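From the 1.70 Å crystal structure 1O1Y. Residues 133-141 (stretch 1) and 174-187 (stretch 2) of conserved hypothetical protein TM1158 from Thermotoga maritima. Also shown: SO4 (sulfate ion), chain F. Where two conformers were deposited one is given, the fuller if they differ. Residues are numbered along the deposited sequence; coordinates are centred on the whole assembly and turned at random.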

# COMPACT_ATOMS: atom_id res chain seq x y z
N ASP A 133 15.49 -3.12 11.58
CA ASP A 133 14.79 -3.35 12.87
C ASP A 133 13.78 -2.26 13.21
O ASP A 133 13.37 -2.14 14.38
CB ASP A 133 15.71 -3.58 14.07
CG ASP A 133 14.93 -4.16 15.32
OD1 ASP A 133 13.95 -4.96 15.16
OD2 ASP A 133 15.22 -3.84 16.49
N ASN A 134 13.35 -1.49 12.22
CA ASN A 134 12.31 -0.45 12.43
C ASN A 134 11.14 -1.01 13.22
O ASN A 134 10.57 -2.04 12.87
CB ASN A 134 11.76 0.06 11.09
CG ASN A 134 10.74 1.17 11.29
OD1 ASN A 134 9.53 0.91 11.33
ND2 ASN A 134 11.22 2.42 11.41
N LYS A 135 10.75 -0.26 14.23
CA LYS A 135 9.76 -0.70 15.20
C LYS A 135 8.40 -1.06 14.60
O LYS A 135 7.73 -1.94 15.13
CB LYS A 135 9.55 0.40 16.25
CG LYS A 135 8.89 1.68 15.73
CD LYS A 135 8.73 2.72 16.88
CE LYS A 135 8.14 4.02 16.37
NZ LYS A 135 7.94 4.98 17.52
N PHE A 136 7.99 -0.39 13.54
CA PHE A 136 6.67 -0.65 12.96
C PHE A 136 6.56 -2.09 12.46
O PHE A 136 5.47 -2.62 12.39
CB PHE A 136 6.35 0.29 11.78
CG PHE A 136 6.17 1.71 12.18
CD1 PHE A 136 5.44 2.05 13.32
CD2 PHE A 136 6.72 2.74 11.42
CE1 PHE A 136 5.25 3.36 13.70
CE2 PHE A 136 6.54 4.08 11.82
CZ PHE A 136 5.80 4.37 12.95
N PHE A 137 7.70 -2.65 12.05
CA PHE A 137 7.77 -3.97 11.43
C PHE A 137 8.44 -5.00 12.33
O PHE A 137 8.84 -6.06 11.86
CB PHE A 137 8.47 -3.87 10.08
CG PHE A 137 7.66 -3.08 9.09
CD1 PHE A 137 6.64 -3.68 8.42
CD2 PHE A 137 7.85 -1.72 8.93
CE1 PHE A 137 5.88 -2.98 7.49
CE2 PHE A 137 7.07 -1.01 8.00
CZ PHE A 137 6.10 -1.63 7.30
N ARG A 138 8.56 -4.71 13.62
CA ARG A 138 9.23 -5.60 14.53
C ARG A 138 8.70 -7.03 14.55
O ARG A 138 9.46 -7.99 14.72
CB ARG A 138 9.22 -5.00 15.94
CG ARG A 138 10.29 -5.52 16.89
CD ARG A 138 10.93 -4.38 17.80
NE ARG A 138 11.58 -3.26 17.06
CZ ARG A 138 11.82 -2.04 17.58
NH1 ARG A 138 11.45 -1.74 18.81
NH2 ARG A 138 12.41 -1.09 16.87
N GLU A 139 7.40 -7.21 14.33
CA GLU A 139 6.81 -8.54 14.34
C GLU A 139 7.01 -9.29 13.03
O GLU A 139 6.71 -10.50 12.97
CB GLU A 139 5.31 -8.47 14.59
CG GLU A 139 4.96 -8.24 16.04
CD GLU A 139 5.38 -6.88 16.54
OE1 GLU A 139 6.07 -6.81 17.59
OE2 GLU A 139 5.01 -5.88 15.88
N PHE A 140 7.52 -8.60 12.00
CA PHE A 140 7.60 -9.20 10.67
C PHE A 140 8.83 -10.10 10.62
O PHE A 140 9.85 -9.79 11.22
CB PHE A 140 7.69 -8.13 9.58
CG PHE A 140 6.37 -7.47 9.23
CD1 PHE A 140 5.64 -6.79 10.19
CD2 PHE A 140 5.92 -7.47 7.93
CE1 PHE A 140 4.45 -6.19 9.85
CE2 PHE A 140 4.74 -6.85 7.59
CZ PHE A 140 3.98 -6.22 8.56
N PRO A 141 8.77 -11.20 9.86
CA PRO A 141 9.92 -12.12 9.77
C PRO A 141 10.97 -11.60 8.78
O PRO A 141 10.73 -10.62 8.07
CB PRO A 141 9.28 -13.40 9.25
CG PRO A 141 8.24 -12.92 8.35
CD PRO A 141 7.62 -11.72 9.10
N PHE A 174 9.91 1.19 2.67
CA PHE A 174 10.70 2.17 3.37
C PHE A 174 9.86 2.91 4.37
O PHE A 174 8.65 2.87 4.32
CB PHE A 174 11.38 3.14 2.39
CG PHE A 174 10.41 4.02 1.64
CD1 PHE A 174 9.84 3.60 0.44
CD2 PHE A 174 10.04 5.25 2.16
CE1 PHE A 174 8.94 4.42 -0.23
CE2 PHE A 174 9.15 6.09 1.46
CZ PHE A 174 8.59 5.66 0.27
N VAL A 175 10.54 3.57 5.29
CA VAL A 175 9.91 4.39 6.30
C VAL A 175 10.64 5.76 6.36
O VAL A 175 11.87 5.86 6.20
CB VAL A 175 9.97 3.73 7.71
CG1 VAL A 175 9.51 4.68 8.81
CG2 VAL A 175 9.19 2.45 7.73
N TYR A 176 9.85 6.79 6.56
CA TYR A 176 10.33 8.16 6.76
C TYR A 176 9.42 8.78 7.80
O TYR A 176 8.28 9.07 7.52
CB TYR A 176 10.25 8.95 5.44
CG TYR A 176 10.59 10.42 5.58
CD1 TYR A 176 11.89 10.85 5.64
CD2 TYR A 176 9.59 11.37 5.71
CE1 TYR A 176 12.18 12.20 5.80
CE2 TYR A 176 9.88 12.71 5.85
CZ TYR A 176 11.17 13.11 5.90
OH TYR A 176 11.47 14.45 6.06
N GLY A 177 9.92 8.92 9.02
CA GLY A 177 9.12 9.46 10.12
C GLY A 177 8.00 8.50 10.42
O GLY A 177 8.22 7.31 10.61
N LYS A 178 6.77 9.02 10.37
CA LYS A 178 5.57 8.21 10.52
C LYS A 178 4.93 7.77 9.20
O LYS A 178 3.82 7.21 9.19
CB LYS A 178 4.58 8.97 11.37
CG LYS A 178 5.15 9.14 12.78
CD LYS A 178 4.62 10.37 13.47
CE LYS A 178 3.26 10.20 14.09
NZ LYS A 178 2.93 11.38 15.02
N ALA A 179 5.65 7.99 8.10
CA ALA A 179 5.19 7.58 6.78
C ALA A 179 5.91 6.33 6.30
O ALA A 179 7.13 6.21 6.41
CB ALA A 179 5.39 8.70 5.77
N VAL A 180 5.11 5.42 5.80
CA VAL A 180 5.55 4.10 5.39
C VAL A 180 5.14 3.90 3.97
O VAL A 180 4.02 4.20 3.59
CB VAL A 180 4.90 3.02 6.30
CG1 VAL A 180 5.25 1.59 5.83
CG2 VAL A 180 5.25 3.25 7.77
N GLY A 181 6.04 3.38 3.15
CA GLY A 181 5.70 2.96 1.80
C GLY A 181 6.02 1.50 1.61
O GLY A 181 7.12 1.07 1.87
N LEU A 182 5.04 0.73 1.13
CA LEU A 182 5.24 -0.69 0.79
C LEU A 182 4.86 -0.90 -0.65
O LEU A 182 3.78 -0.54 -1.04
CB LEU A 182 4.38 -1.59 1.69
CG LEU A 182 4.58 -1.55 3.19
CD1 LEU A 182 3.62 -2.56 3.88
CD2 LEU A 182 6.02 -1.82 3.55
N GLN A 183 5.75 -1.47 -1.44
CA GLN A 183 5.45 -1.74 -2.83
C GLN A 183 4.38 -2.86 -2.96
O GLN A 183 3.55 -2.88 -3.90
CB GLN A 183 6.73 -2.12 -3.56
CG GLN A 183 6.53 -2.51 -5.00
CD GLN A 183 6.14 -1.31 -5.84
OE1 GLN A 183 7.01 -0.50 -6.17
NE2 GLN A 183 4.85 -1.19 -6.18
N PHE A 184 4.43 -3.79 -2.00
CA PHE A 184 3.68 -5.03 -2.02
C PHE A 184 2.37 -5.00 -1.19
O PHE A 184 2.12 -4.05 -0.38
CB PHE A 184 4.59 -6.17 -1.53
CG PHE A 184 5.20 -5.91 -0.20
CD1 PHE A 184 6.48 -5.34 -0.09
CD2 PHE A 184 4.54 -6.30 0.97
CE1 PHE A 184 7.04 -5.09 1.16
CE2 PHE A 184 5.09 -6.07 2.18
CZ PHE A 184 6.36 -5.48 2.30
N HIS A 185 1.62 -6.09 -1.29
CA HIS A 185 0.33 -6.22 -0.64
C HIS A 185 0.37 -7.31 0.42
O HIS A 185 0.69 -8.48 0.12
CB HIS A 185 -0.71 -6.59 -1.69
CG HIS A 185 -0.87 -5.55 -2.73
ND1 HIS A 185 -1.75 -4.49 -2.60
CD2 HIS A 185 -0.26 -5.38 -3.93
CE1 HIS A 185 -1.69 -3.74 -3.69
NE2 HIS A 185 -0.79 -4.25 -4.51
N ILE A 186 0.03 -6.94 1.66
CA ILE A 186 -0.25 -7.89 2.71
C ILE A 186 -1.71 -7.82 3.12
O ILE A 186 -2.13 -8.53 4.06
CB ILE A 186 0.67 -7.67 3.94
CG1 ILE A 186 0.42 -6.33 4.62
CG2 ILE A 186 2.13 -7.80 3.56
CD1 ILE A 186 1.27 -6.09 5.91
N GLU A 187 -2.50 -7.02 2.39
CA GLU A 187 -3.96 -6.88 2.67
C GLU A 187 -4.86 -7.71 1.78
O GLU A 187 -6.08 -7.66 1.93
CB GLU A 187 -4.39 -5.41 2.61
CG GLU A 187 -4.64 -4.83 1.22
CD GLU A 187 -3.37 -4.52 0.39
OE1 GLU A 187 -2.20 -4.68 0.85
OE2 GLU A 187 -3.57 -4.05 -0.76
S SO4 F . 8.88 -3.11 20.90
O1 SO4 F . 8.34 -4.36 20.54
O2 SO4 F . 10.29 -3.35 21.19
O3 SO4 F . 8.35 -2.54 22.09
O4 SO4 F . 8.69 -2.20 19.83
O HOH W 1 9.95 5.22 12.23

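The contact is almost wholly apolar, and no direct hydrogen bond joins the two stretches. At its centre, the ring of Phe137 lies against the hairpin formed by strands 174-176 and 179-182. The CA-to-CB bonds of Val175, Val180 and Leu182 point toward stretch 1, because alternate strand residues share one face of the hairpin. Phe137 CZ lies 3.6 Å from Val180 CG1 and 3.8 Å from Leu182 CD2. Phe137 CE2 is 4.1 Å from Val175 CG2. Both valines meet this ring at its edge. Their short branches suit the close packing.

Phe136 extends the apolar patch toward the hairpin turn. Its CD2 lies 4.0 Å from Val180 CG2, and its CE2 lies 3.8 Å from Gly177 O, near the ring plane. Gly177 has positive phi, which favours glycine, in the type II' turn from Tyr176 to Ala179. Further along, Phe140 CZ packs 3.8 Å from Ile186 CD1, which lies at the edge of the Phe140 ring. A type I turn runs from Phe137 to Phe140, and the CA-to-CB bonds of both residues point toward stretch 2. All these phenylalanines are buried.

The polar edge is at Asn134. Its ND2 touches Val175 CG1 at 3.8 Å and donates to water 1 at 3.2 Å. That water donates to Gly177 O, also at 3.2 Å, and so bridges the stretches. Asn134 OD1 accepts from Phe136 N at 3.0 Å, which ties the Asn134 side chain to the backbone two residues on.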